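Local coordinates for protein branched-chain alpha-ketoacid decarboxylase (Lactococcus lactis, PDB 2VBF) that probably decarboxylates branched-chain and aromatic alpha-keto acids to aldehydes, using thiamine diphosphate and a magnesium ion, at residues 48-53 with 134-139; 93-98 with 121-126; 287-292 with 361-366. One frame throughout, in Å; residues are numbered along the deposited sequence. Where two conformers were deposited one is given.

Interactions 1 and 2 are neighbours, with centres about 5 Å apart. Both lie in the N-terminal thiamine diphosphate-binding domain and touch the cofactor. Along the chain, 93-98 and 121-126 fall between 48-53 and 134-139, so interaction 2 comes inside the span of interaction 1. Tyr50 and His136 pack against the strand ends and the turn of interaction 2, and Asn51 makes a weak hydrogen bond to Thr93 O. Interaction 3 follows later in the sequence. It joins helix 287-295 of the central domain to a loop, its centre about 57 Å from that of interaction 1 and about 55 Å from that of interaction 2. The first two thus shape one cofactor site at the subunit interface.

Interaction 1 (48-53 with 134-139); sequences GDYNLQ and VHHTLA. With TPP (thiamine diphosphate), chain D.
His135 holds its ring carbon CG between its backbone N and carbonyl carbon (chi1 64°), which brings the imidazole within reach of Asp49 and Tyr50. Tyr50 places CG beside its own backbone N, and its ring runs out to meet the histidine from the opposite direction. His135 NE2 donates to Asp49 OD1 at 2.8 Å. The bond is nearly straight (170°). It lies close to the imidazole plane and meets the carboxylate on its syn side, somewhat out of the carboxylate plane. Tyr50 OH donates to His135 O, also at 2.8 Å. The same hydroxyl sits over the centre of one face of the His135 ring. The two rings are almost parallel (9°), but they are slid apart and barely overlap. Tyr50 CE2 also approaches His136 CD2 at 3.6 Å. A phenylalanine here would probably leave His135 O without this donor and the face of the His135 imidazole without the oxygen that lies over it.

A water connects the two segments a second time. It donates to Asp49 OD1 at 2.8 Å and is hydrogen-bonded to His136 NE2 at 3.0 Å. His136 CE1 comes within 3.3 Å of N4' of thiamine diphosphate, which lies at the edge of the imidazole. In the second subunit, Asp308 bonds His135 ND1, the backbone O of Trp424 bonds His136 ND1, and Asn569 bonds Asp49 OD2. Each imidazole is thus bonded at both nitrogens. The result is a His-carboxylate pair within an aromatic cluster of Tyr50, His135 and His136. An Asp and two adjacent histidines near the cofactor, the second histidine beside its aminopyrimidine, are a hallmark of pyruvate decarboxylase-like active sites at the subunit interface.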
loop_
_atom_site.group_PDB
_atom_site.type_symbol
_atom_site.label_atom_id
_atom_site.label_comp_id
_atom_site.label_asym_id
_atom_site.label_seq_id
_atom_site.Cartn_x
_atom_site.Cartn_y
_atom_site.Cartn_z
ATOM N N GLY A 48 12.155 -10.172 3.055
ATOM C CA GLY A 48 12.239 -10.656 1.692
ATOM C C GLY A 48 13.639 -11.170 1.470
ATOM O O GLY A 48 14.540 -10.865 2.246
ATOM N N ASP A 49 13.841 -11.961 0.428
ATOM C CA ASP A 49 15.151 -12.580 0.232
ATOM C C ASP A 49 16.292 -11.540 0.164
ATOM O O ASP A 49 17.397 -11.816 0.605
ATOM C CB ASP A 49 15.161 -13.577 -0.949
ATOM C CG ASP A 49 15.091 -12.910 -2.309
ATOM O OD1 ASP A 49 14.280 -11.981 -2.497
ATOM O OD2 ASP A 49 15.848 -13.329 -3.211
ATOM N N TYR A 50 15.993 -10.331 -0.317
ATOM C CA TYR A 50 16.996 -9.266 -0.424
ATOM C C TYR A 50 17.319 -8.595 0.923
ATOM O O TYR A 50 18.170 -7.695 0.964
ATOM C CB TYR A 50 16.529 -8.193 -1.422
ATOM C CG TYR A 50 16.264 -8.679 -2.842
ATOM C CD1 TYR A 50 17.080 -9.631 -3.444
ATOM C CD2 TYR A 50 15.201 -8.162 -3.599
ATOM C CE1 TYR A 50 16.852 -10.055 -4.756
ATOM C CE2 TYR A 50 14.959 -8.595 -4.885
ATOM C CZ TYR A 50 15.790 -9.540 -5.468
ATOM O OH TYR A 50 15.562 -9.951 -6.768
ATOM N N ASN A 51 16.664 -8.987 2.017
ATOM C CA ASN A 51 17.015 -8.422 3.329
ATOM C C ASN A 51 17.224 -9.414 4.484
ATOM O O ASN A 51 17.394 -8.990 5.622
ATOM C CB ASN A 51 16.037 -7.301 3.724
ATOM C CG ASN A 51 14.650 -7.797 4.063
ATOM O OD1 ASN A 51 14.477 -8.916 4.542
ATOM N ND2 ASN A 51 13.648 -6.930 3.876
ATOM N N LEU A 52 17.219 -10.719 4.193
ATOM C CA LEU A 52 17.238 -11.721 5.263
ATOM C C LEU A 52 18.552 -11.742 6.041
ATOM O O LEU A 52 18.535 -11.906 7.252
ATOM C CB LEU A 52 16.914 -13.117 4.724
ATOM C CG LEU A 52 15.522 -13.286 4.104
ATOM C CD1 LEU A 52 15.323 -14.732 3.642
ATOM C CD2 LEU A 52 14.385 -12.868 5.036
ATOM N N GLN A 53 19.679 -11.553 5.353
ATOM C CA GLN A 53 20.990 -11.558 6.005
ATOM C C GLN A 53 21.097 -10.376 6.988
ATOM O O GLN A 53 21.574 -10.528 8.112
ATOM C CB GLN A 53 22.109 -11.520 4.954
ATOM C CG GLN A 53 22.334 -12.831 4.162
ATOM C CD GLN A 53 21.251 -13.116 3.126
ATOM O OE1 GLN A 53 20.062 -13.034 3.425
ATOM N NE2 GLN A 53 21.658 -13.456 1.907
ATOM N N VAL A 134 15.805 -9.904 -12.570
ATOM C CA VAL A 134 15.422 -10.585 -11.352
ATOM C C VAL A 134 14.070 -10.112 -10.805
ATOM O O VAL A 134 13.538 -9.035 -11.154
ATOM C CB VAL A 134 16.496 -10.428 -10.257
ATOM C CG1 VAL A 134 17.793 -11.176 -10.666
ATOM C CG2 VAL A 134 16.755 -8.925 -9.943
ATOM N N HIS A 135 13.525 -10.930 -9.913
ATOM C CA HIS A 135 12.254 -10.622 -9.282
ATOM C C HIS A 135 12.278 -9.272 -8.568
ATOM O O HIS A 135 13.310 -8.852 -8.035
ATOM C CB HIS A 135 11.823 -11.748 -8.329
ATOM C CG HIS A 135 12.735 -11.962 -7.158
ATOM N ND1 HIS A 135 13.880 -12.727 -7.231
ATOM C CD2 HIS A 135 12.649 -11.544 -5.874
ATOM C CE1 HIS A 135 14.468 -12.752 -6.049
ATOM N NE2 HIS A 135 13.739 -12.051 -5.204
ATOM N N HIS A 136 11.115 -8.621 -8.568
ATOM C CA HIS A 136 10.895 -7.288 -8.008
ATOM C C HIS A 136 11.560 -6.188 -8.847
ATOM O O HIS A 136 11.897 -5.134 -8.313
ATOM C CB HIS A 136 11.334 -7.118 -6.540
ATOM C CG HIS A 136 10.860 -8.178 -5.595
ATOM N ND1 HIS A 136 9.743 -8.961 -5.810
ATOM C CD2 HIS A 136 11.348 -8.543 -4.386
ATOM C CE1 HIS A 136 9.595 -9.791 -4.788
ATOM N NE2 HIS A 136 10.553 -9.553 -3.909
ATOM N N THR A 137 11.749 -6.433 -10.145
ATOM C CA THR A 137 12.206 -5.397 -11.078
ATOM C C THR A 137 11.254 -5.302 -12.264
ATOM O O THR A 137 10.345 -6.126 -12.404
ATOM C CB THR A 137 13.645 -5.656 -11.605
ATOM O OG1 THR A 137 13.659 -6.730 -12.552
ATOM C CG2 THR A 137 14.584 -5.979 -10.443
ATOM N N LEU A 138 11.483 -4.313 -13.123
ATOM C CA LEU A 138 10.707 -4.157 -14.355
ATOM C C LEU A 138 11.298 -4.944 -15.531
ATOM O O LEU A 138 10.868 -4.769 -16.684
ATOM C CB LEU A 138 10.590 -2.666 -14.709
ATOM C CG LEU A 138 10.079 -1.752 -13.590
ATOM C CD1 LEU A 138 9.989 -0.311 -14.078
ATOM C CD2 LEU A 138 8.729 -2.230 -13.040
ATOM N N ALA A 139 12.274 -5.805 -15.234
ATOM C CA ALA A 139 12.976 -6.617 -16.246
ATOM C C ALA A 139 13.612 -5.740 -17.337
ATOM O O ALA A 139 13.540 -6.043 -18.534
ATOM C CB ALA A 139 12.040 -7.671 -16.853
HETATM N "N1'" TPP D . 6.727 -8.430 0.542
HETATM C "C2'" TPP D . 6.072 -8.360 -0.669
HETATM C CM2 TPP D . 5.051 -7.292 -0.897
HETATM N "N3'" TPP D . 6.380 -9.267 -1.641
HETATM C "C4'" TPP D . 7.325 -10.255 -1.424
HETATM N "N4'" TPP D . 7.590 -11.073 -2.436
HETATM C "C5'" TPP D . 7.979 -10.351 -0.188
HETATM C "C6'" TPP D . 7.659 -9.421 0.796
HETATM C "C7'" TPP D . 9.007 -11.455 0.078
HETATM N N3 TPP D . 8.407 -12.793 0.137
HETATM C C2 TPP D . 8.334 -13.706 -0.911
HETATM S S1 TPP D . 7.616 -15.120 -0.582
HETATM C C5 TPP D . 7.376 -14.628 0.937
HETATM C C4 TPP D . 7.850 -13.348 1.242
HETATM C CM4 TPP D . 7.754 -12.668 2.584
HETATM C C6 TPP D . 6.701 -15.604 1.860
HETATM C C7 TPP D . 5.271 -15.962 1.462
HETATM O O7 TPP D . 4.805 -16.800 2.506
HETATM P PA TPP D . 3.484 -17.713 2.360
HETATM O O1A TPP D . 2.435 -16.843 1.684
HETATM O O2A TPP D . 3.086 -18.141 3.751
HETATM O O3A TPP D . 3.903 -18.884 1.358
HETATM P PB TPP D . 4.481 -20.359 1.721
HETATM O O1B TPP D . 5.813 -20.442 1.039
HETATM O O2B TPP D . 3.500 -21.348 1.170
HETATM O O3B TPP D . 4.559 -20.472 3.219
HETATM O O HOH W 1 12.405 -10.090 -1.572
#

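Interaction 2 (93-98 with 121-126); sequences TTFGVG and GSPTSK. With TPP (thiamine diphosphate), chain D.
The Phe95 ring carries Pro123 on one face. Pro123 CD lies over that face, offset toward the rim and 4.2 Å from the Phe95 ring centroid, a CH-pi contact. The two side chains cross at about a right angle. Ser122 CB meets Phe95 CD1 obliquely at 3.7 Å, and Phe146 makes an edge-to-face pair with the ring. Phe95 CG stands opposite its backbone N (chi1 -168°), which carries the ring over the turn that follows strand 116-122.

The backbones pair as parallel strands around the bridge of Thr94 with Gly121. Gly121 N donates to Thr93 O at 2.9 Å. Gly121 O receives Phe95 N at 2.8 Å, and this bond is more bent. Gly121 is thus gripped through both its N and its O. Past the turn, Val97 CG2 packs 3.4 Å from N3' of thiamine diphosphate.

Ser122 OG is held by Asn186 of strand 183-188, the neighbour of 116-122 in the sheet. The contact closes a beta-alpha-beta unit: strand 89-94, helix 97-111, strand 116-122. These two strands are adjacent in the parallel six-stranded sheet, and helices 97-111 and 125-130 start from their C-terminal ends.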
loop_
_atom_site.group_PDB
_atom_site.type_symbol
_atom_site.label_atom_id
_atom_site.label_comp_id
_atom_site.label_asym_id
_atom_site.label_seq_id
_atom_site.Cartn_x
_atom_site.Cartn_y
_atom_site.Cartn_z
ATOM N N THR A 93 12.250 -2.896 4.384
ATOM C CA THR A 93 11.456 -3.512 3.320
ATOM C C THR A 93 12.377 -4.179 2.323
ATOM O O THR A 93 13.601 -4.067 2.424
ATOM C CB THR A 93 10.589 -2.465 2.596
ATOM O OG1 THR A 93 11.436 -1.476 1.994
ATOM C CG2 THR A 93 9.626 -1.795 3.564
ATOM N N THR A 94 11.780 -4.868 1.357
ATOM C CA THR A 94 12.523 -5.459 0.262
ATOM C C THR A 94 12.332 -4.608 -1.005
ATOM O O THR A 94 11.312 -3.951 -1.199
ATOM C CB THR A 94 12.105 -6.920 0.078
ATOM O OG1 THR A 94 13.109 -7.631 -0.667
ATOM C CG2 THR A 94 10.740 -7.001 -0.582
ATOM N N PHE A 95 13.371 -4.608 -1.834
ATOM C CA PHE A 95 13.426 -3.899 -3.103
ATOM C C PHE A 95 12.141 -3.988 -3.940
ATOM O O PHE A 95 11.558 -5.077 -4.074
ATOM C CB PHE A 95 14.578 -4.495 -3.924
ATOM C CG PHE A 95 14.941 -3.701 -5.129
ATOM C CD1 PHE A 95 15.673 -2.534 -5.001
ATOM C CD2 PHE A 95 14.584 -4.121 -6.395
ATOM C CE1 PHE A 95 16.022 -1.797 -6.098
ATOM C CE2 PHE A 95 14.933 -3.373 -7.514
ATOM C CZ PHE A 95 15.652 -2.207 -7.356
ATOM N N GLY A 96 11.709 -2.848 -4.483
ATOM C CA GLY A 96 10.562 -2.785 -5.378
ATOM C C GLY A 96 9.225 -2.991 -4.693
ATOM O O GLY A 96 8.516 -2.034 -4.372
ATOM N N VAL A 97 8.878 -4.249 -4.467
ATOM C CA VAL A 97 7.545 -4.585 -3.937
ATOM C C VAL A 97 7.322 -4.117 -2.486
ATOM O O VAL A 97 6.224 -3.686 -2.130
ATOM C CB VAL A 97 7.240 -6.095 -4.053
ATOM C CG1 VAL A 97 7.288 -6.550 -5.494
ATOM C CG2 VAL A 97 8.218 -6.911 -3.184
ATOM N N GLY A 98 8.354 -4.184 -1.654
ATOM C CA GLY A 98 8.254 -3.738 -0.267
ATOM C C GLY A 98 8.236 -2.219 -0.189
ATOM O O GLY A 98 7.301 -1.592 0.358
ATOM N N GLY A 121 16.283 -3.466 1.429
ATOM C CA GLY A 121 17.190 -4.518 1.012
ATOM C C GLY A 121 17.109 -4.727 -0.488
ATOM O O GLY A 121 16.021 -4.857 -1.033
ATOM N N SER A 122 18.260 -4.738 -1.156
ATOM C CA SER A 122 18.309 -4.831 -2.613
ATOM C C SER A 122 19.204 -5.989 -3.073
ATOM O O SER A 122 19.966 -6.556 -2.273
ATOM C CB SER A 122 18.768 -3.493 -3.229
ATOM O OG SER A 122 20.071 -3.149 -2.805
ATOM N N PRO A 123 19.095 -6.364 -4.348
ATOM C CA PRO A 123 19.939 -7.464 -4.862
ATOM C C PRO A 123 21.446 -7.195 -4.711
ATOM O O PRO A 123 21.866 -6.050 -4.540
ATOM C CB PRO A 123 19.547 -7.554 -6.330
ATOM C CG PRO A 123 18.218 -6.902 -6.435
ATOM C CD PRO A 123 18.184 -5.842 -5.388
ATOM N N THR A 124 22.261 -8.241 -4.785
ATOM C CA THR A 124 23.704 -8.055 -4.647
ATOM C C THR A 124 24.234 -7.055 -5.667
ATOM O O THR A 124 23.687 -6.920 -6.769
ATOM C CB THR A 124 24.503 -9.381 -4.819
ATOM O OG1 THR A 124 24.318 -9.886 -6.145
ATOM C CG2 THR A 124 24.075 -10.429 -3.807
ATOM N N SER A 125 25.295 -6.347 -5.291
ATOM C CA SER A 125 25.991 -5.444 -6.196
ATOM C C SER A 125 26.256 -6.075 -7.556
ATOM O O SER A 125 26.088 -5.423 -8.590
ATOM C CB SER A 125 27.316 -4.981 -5.563
ATOM O OG SER A 125 27.080 -4.306 -4.336
ATOM N N LYS A 126 26.664 -7.347 -7.567
ATOM C CA LYS A 126 26.975 -8.027 -8.826
ATOM C C LYS A 126 25.730 -8.184 -9.696
ATOM O O LYS A 126 25.780 -7.926 -10.895
ATOM C CB LYS A 126 27.613 -9.400 -8.589
ATOM C CG LYS A 126 27.764 -10.200 -9.879
ATOM C CD LYS A 126 28.705 -11.370 -9.741
ATOM C CE LYS A 126 28.700 -12.214 -11.015
ATOM N NZ LYS A 126 29.229 -11.477 -12.202
HETATM N "N1'" TPP D . 6.727 -8.430 0.542
HETATM C "C2'" TPP D . 6.072 -8.360 -0.669
HETATM C CM2 TPP D . 5.051 -7.292 -0.897
HETATM N "N3'" TPP D . 6.380 -9.267 -1.641
HETATM C "C4'" TPP D . 7.325 -10.255 -1.424
HETATM N "N4'" TPP D . 7.590 -11.073 -2.436
HETATM C "C5'" TPP D . 7.979 -10.351 -0.188
HETATM C "C6'" TPP D . 7.659 -9.421 0.796
HETATM C "C7'" TPP D . 9.007 -11.455 0.078
HETATM N N3 TPP D . 8.407 -12.793 0.137
HETATM C C2 TPP D . 8.334 -13.706 -0.911
HETATM S S1 TPP D . 7.616 -15.120 -0.582
HETATM C C5 TPP D . 7.376 -14.628 0.937
HETATM C C4 TPP D . 7.850 -13.348 1.242
HETATM C CM4 TPP D . 7.754 -12.668 2.584
HETATM C C6 TPP D . 6.701 -15.604 1.860
HETATM C C7 TPP D . 5.271 -15.962 1.462
HETATM O O7 TPP D . 4.805 -16.800 2.506
HETATM P PA TPP D . 3.484 -17.713 2.360
HETATM O O1A TPP D . 2.435 -16.843 1.684
HETATM O O2A TPP D . 3.086 -18.141 3.751
HETATM O O3A TPP D . 3.903 -18.884 1.358
HETATM P PB TPP D . 4.481 -20.359 1.721
HETATM O O1B TPP D . 5.813 -20.442 1.039
HETATM O O2B TPP D . 3.500 -21.348 1.170
HETATM O O3B TPP D . 4.559 -20.472 3.219
#

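Interaction 3 (287-292 with 361-366); sequences ISLKNF and QYIDKQ
Ile363 is the tightly packed part of this contact, pressed against the side of the helix at Ser288, Leu289 and Phe292. Its first torsion (chi1 62°) sets CG1 between the backbone N and carbonyl carbon, and the extended second torsion carries CD1 on to the helix. CD1 lies 3.4 Å from Ser288 OG and 3.8 Å from Leu289 CB. The other branch, CG2, rests on Phe292 CD1 at 3.8 Å. The two branches thus spread over the helix surface: CD1 on Ser288 and Leu289, CG2 between the Ser288 carbonyl and Phe292. Ile363 CB also lies 3.5 Å from Ser288 OG, so the hydroxyl oxygen is in contact with apolar atoms at two points.

Phe292 reaches further along the loop. Gln361 O approaches Phe292 CE1 at 3.4 Å, near the ring plane and at the edge.

The other side is looser and more exposed. No direct hydrogen bond joins the two segments. A water donates to Ser288 OG at 2.9 Å and also approaches Asp364 O, so closely that the details of this second bond are doubtful. Ser288 OG has a further partner in Glu286, just before the segment. The side chain of Gln361 leads away from the helix and is exposed.

Tyr362 also points away from the helix, but it packs on Leu277, and its hydroxyl bonds the backbone O of Lys256. The apolar side packs on strand 276-279, whose Leu277 also touches Leu289, Phe292 and Ile363. This strand is outermost, within the chain, in the mixed sheet of the central domain. Helix 287-295 follows it and leads into strand 298-302, while the loop containing 361-366 runs past on its way to helix 379-389.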
loop_
_atom_site.group_PDB
_atom_site.type_symbol
_atom_site.label_atom_id
_atom_site.label_comp_id
_atom_site.label_asym_id
_atom_site.label_seq_id
_atom_site.Cartn_x
_atom_site.Cartn_y
_atom_site.Cartn_z
ATOM N N ILE A 287 -15.775 30.538 20.301
ATOM C CA ILE A 287 -15.822 31.997 20.113
ATOM C C ILE A 287 -14.831 32.787 20.997
ATOM O O ILE A 287 -14.104 33.654 20.489
ATOM C CB ILE A 287 -17.287 32.543 20.243
ATOM C CG1 ILE A 287 -17.380 34.005 19.815
ATOM C CG2 ILE A 287 -17.850 32.322 21.643
ATOM C CD1 ILE A 287 -17.134 34.207 18.350
ATOM N N SER A 288 -14.773 32.495 22.297
ATOM C CA SER A 288 -13.820 33.223 23.155
ATOM C C SER A 288 -12.369 32.981 22.730
ATOM O O SER A 288 -11.564 33.905 22.748
ATOM C CB SER A 288 -14.011 32.913 24.639
ATOM O OG SER A 288 -13.564 31.614 24.979
ATOM N N LEU A 289 -12.041 31.742 22.348
ATOM C CA LEU A 289 -10.700 31.425 21.843
ATOM C C LEU A 289 -10.377 32.195 20.557
ATOM O O LEU A 289 -9.328 32.828 20.441
ATOM C CB LEU A 289 -10.569 29.912 21.613
ATOM C CG LEU A 289 -9.164 29.421 21.257
ATOM C CD1 LEU A 289 -8.946 27.981 21.704
ATOM C CD2 LEU A 289 -8.915 29.563 19.778
ATOM N N LYS A 290 -11.292 32.124 19.596
ATOM C CA LYS A 290 -11.184 32.857 18.342
ATOM C C LYS A 290 -10.915 34.343 18.572
ATOM O O LYS A 290 -9.975 34.908 18.039
ATOM C CB LYS A 290 -12.479 32.699 17.558
ATOM C CG LYS A 290 -12.382 33.162 16.136
ATOM C CD LYS A 290 -13.518 32.574 15.317
ATOM C CE LYS A 290 -14.735 33.474 15.231
ATOM N NZ LYS A 290 -14.888 34.423 16.352
ATOM N N ASN A 291 -11.734 34.964 19.404
ATOM C CA ASN A 291 -11.574 36.377 19.700
ATOM C C ASN A 291 -10.229 36.723 20.345
ATOM O O ASN A 291 -9.646 37.763 20.037
ATOM C CB ASN A 291 -12.701 36.844 20.616
ATOM C CG ASN A 291 -14.061 36.846 19.931
ATOM O OD1 ASN A 291 -14.161 36.814 18.695
ATOM N ND2 ASN A 291 -15.119 36.888 20.737
ATOM N N PHE A 292 -9.748 35.849 21.230
ATOM C CA PHE A 292 -8.502 36.068 21.940
ATOM C C PHE A 292 -7.338 36.024 20.956
ATOM O O PHE A 292 -6.540 36.970 20.864
ATOM C CB PHE A 292 -8.313 35.010 23.042
ATOM C CG PHE A 292 -7.215 35.344 24.022
ATOM C CD1 PHE A 292 -7.522 35.806 25.295
ATOM C CD2 PHE A 292 -5.874 35.190 23.677
ATOM C CE1 PHE A 292 -6.521 36.120 26.201
ATOM C CE2 PHE A 292 -4.863 35.522 24.573
ATOM C CZ PHE A 292 -5.191 35.985 25.848
ATOM N N GLN A 361 -5.539 37.889 31.647
ATOM C CA GLN A 361 -6.445 36.772 31.795
ATOM C C GLN A 361 -6.370 35.893 30.557
ATOM O O GLN A 361 -5.772 36.266 29.547
ATOM C CB GLN A 361 -7.877 37.277 31.977
ATOM C CG GLN A 361 -8.100 38.082 33.255
ATOM C CD GLN A 361 -7.746 37.293 34.502
ATOM O OE1 GLN A 361 -6.798 37.634 35.220
ATOM N NE2 GLN A 361 -8.488 36.214 34.753
ATOM N N TYR A 362 -6.970 34.714 30.660
ATOM C CA TYR A 362 -7.079 33.806 29.527
ATOM C C TYR A 362 -8.552 33.844 29.108
ATOM O O TYR A 362 -9.122 34.926 28.991
ATOM C CB TYR A 362 -6.580 32.416 29.934
ATOM C CG TYR A 362 -5.184 32.467 30.526
ATOM C CD1 TYR A 362 -4.105 32.937 29.776
ATOM C CD2 TYR A 362 -4.944 32.069 31.840
ATOM C CE1 TYR A 362 -2.830 32.999 30.308
ATOM C CE2 TYR A 362 -3.666 32.121 32.384
ATOM C CZ TYR A 362 -2.614 32.592 31.615
ATOM O OH TYR A 362 -1.350 32.641 32.155
ATOM N N ILE A 363 -9.151 32.689 28.849
ATOM C CA ILE A 363 -10.571 32.613 28.556
ATOM C C ILE A 363 -11.206 31.641 29.529
ATOM O O ILE A 363 -10.522 30.762 30.060
ATOM C CB ILE A 363 -10.806 32.174 27.087
ATOM C CG1 ILE A 363 -10.249 30.772 26.822
ATOM C CG2 ILE A 363 -10.187 33.181 26.120
ATOM C CD1 ILE A 363 -10.470 30.308 25.391
ATOM N N ASP A 364 -12.503 31.803 29.766
ATOM C CA ASP A 364 -13.205 30.963 30.728
ATOM C C ASP A 364 -13.181 29.524 30.242
ATOM O O ASP A 364 -13.550 29.239 29.103
ATOM C CB ASP A 364 -14.653 31.429 30.924
ATOM C CG ASP A 364 -14.751 32.809 31.577
ATOM O OD1 ASP A 364 -13.699 33.408 31.899
ATOM O OD2 ASP A 364 -15.890 33.296 31.766
ATOM N N LYS A 365 -12.707 28.629 31.098
ATOM C CA LYS A 365 -12.729 27.208 30.798
ATOM C C LYS A 365 -14.075 26.636 31.224
ATOM O O LYS A 365 -14.525 26.860 32.351
ATOM C CB LYS A 365 -11.583 26.471 31.504
ATOM C CG LYS A 365 -10.272 26.465 30.706
ATOM C CD LYS A 365 -9.594 25.093 30.723
ATOM C CE LYS A 365 -8.488 24.998 29.679
ATOM N NZ LYS A 365 -7.338 25.895 29.970
ATOM N N GLN A 366 -14.719 25.914 30.310
ATOM C CA GLN A 366 -15.985 25.254 30.602
ATOM C C GLN A 366 -15.745 24.064 31.531
ATOM O O GLN A 366 -14.739 23.352 31.408
ATOM C CB GLN A 366 -16.660 24.790 29.311
ATOM C CG GLN A 366 -18.110 24.360 29.482
ATOM C CD GLN A 366 -18.805 24.098 28.157
ATOM O OE1 GLN A 366 -18.159 23.940 27.118
ATOM N NE2 GLN A 366 -20.131 24.051 28.189
HETATM O O HOH W 2 -14.786 30.070 27.143
#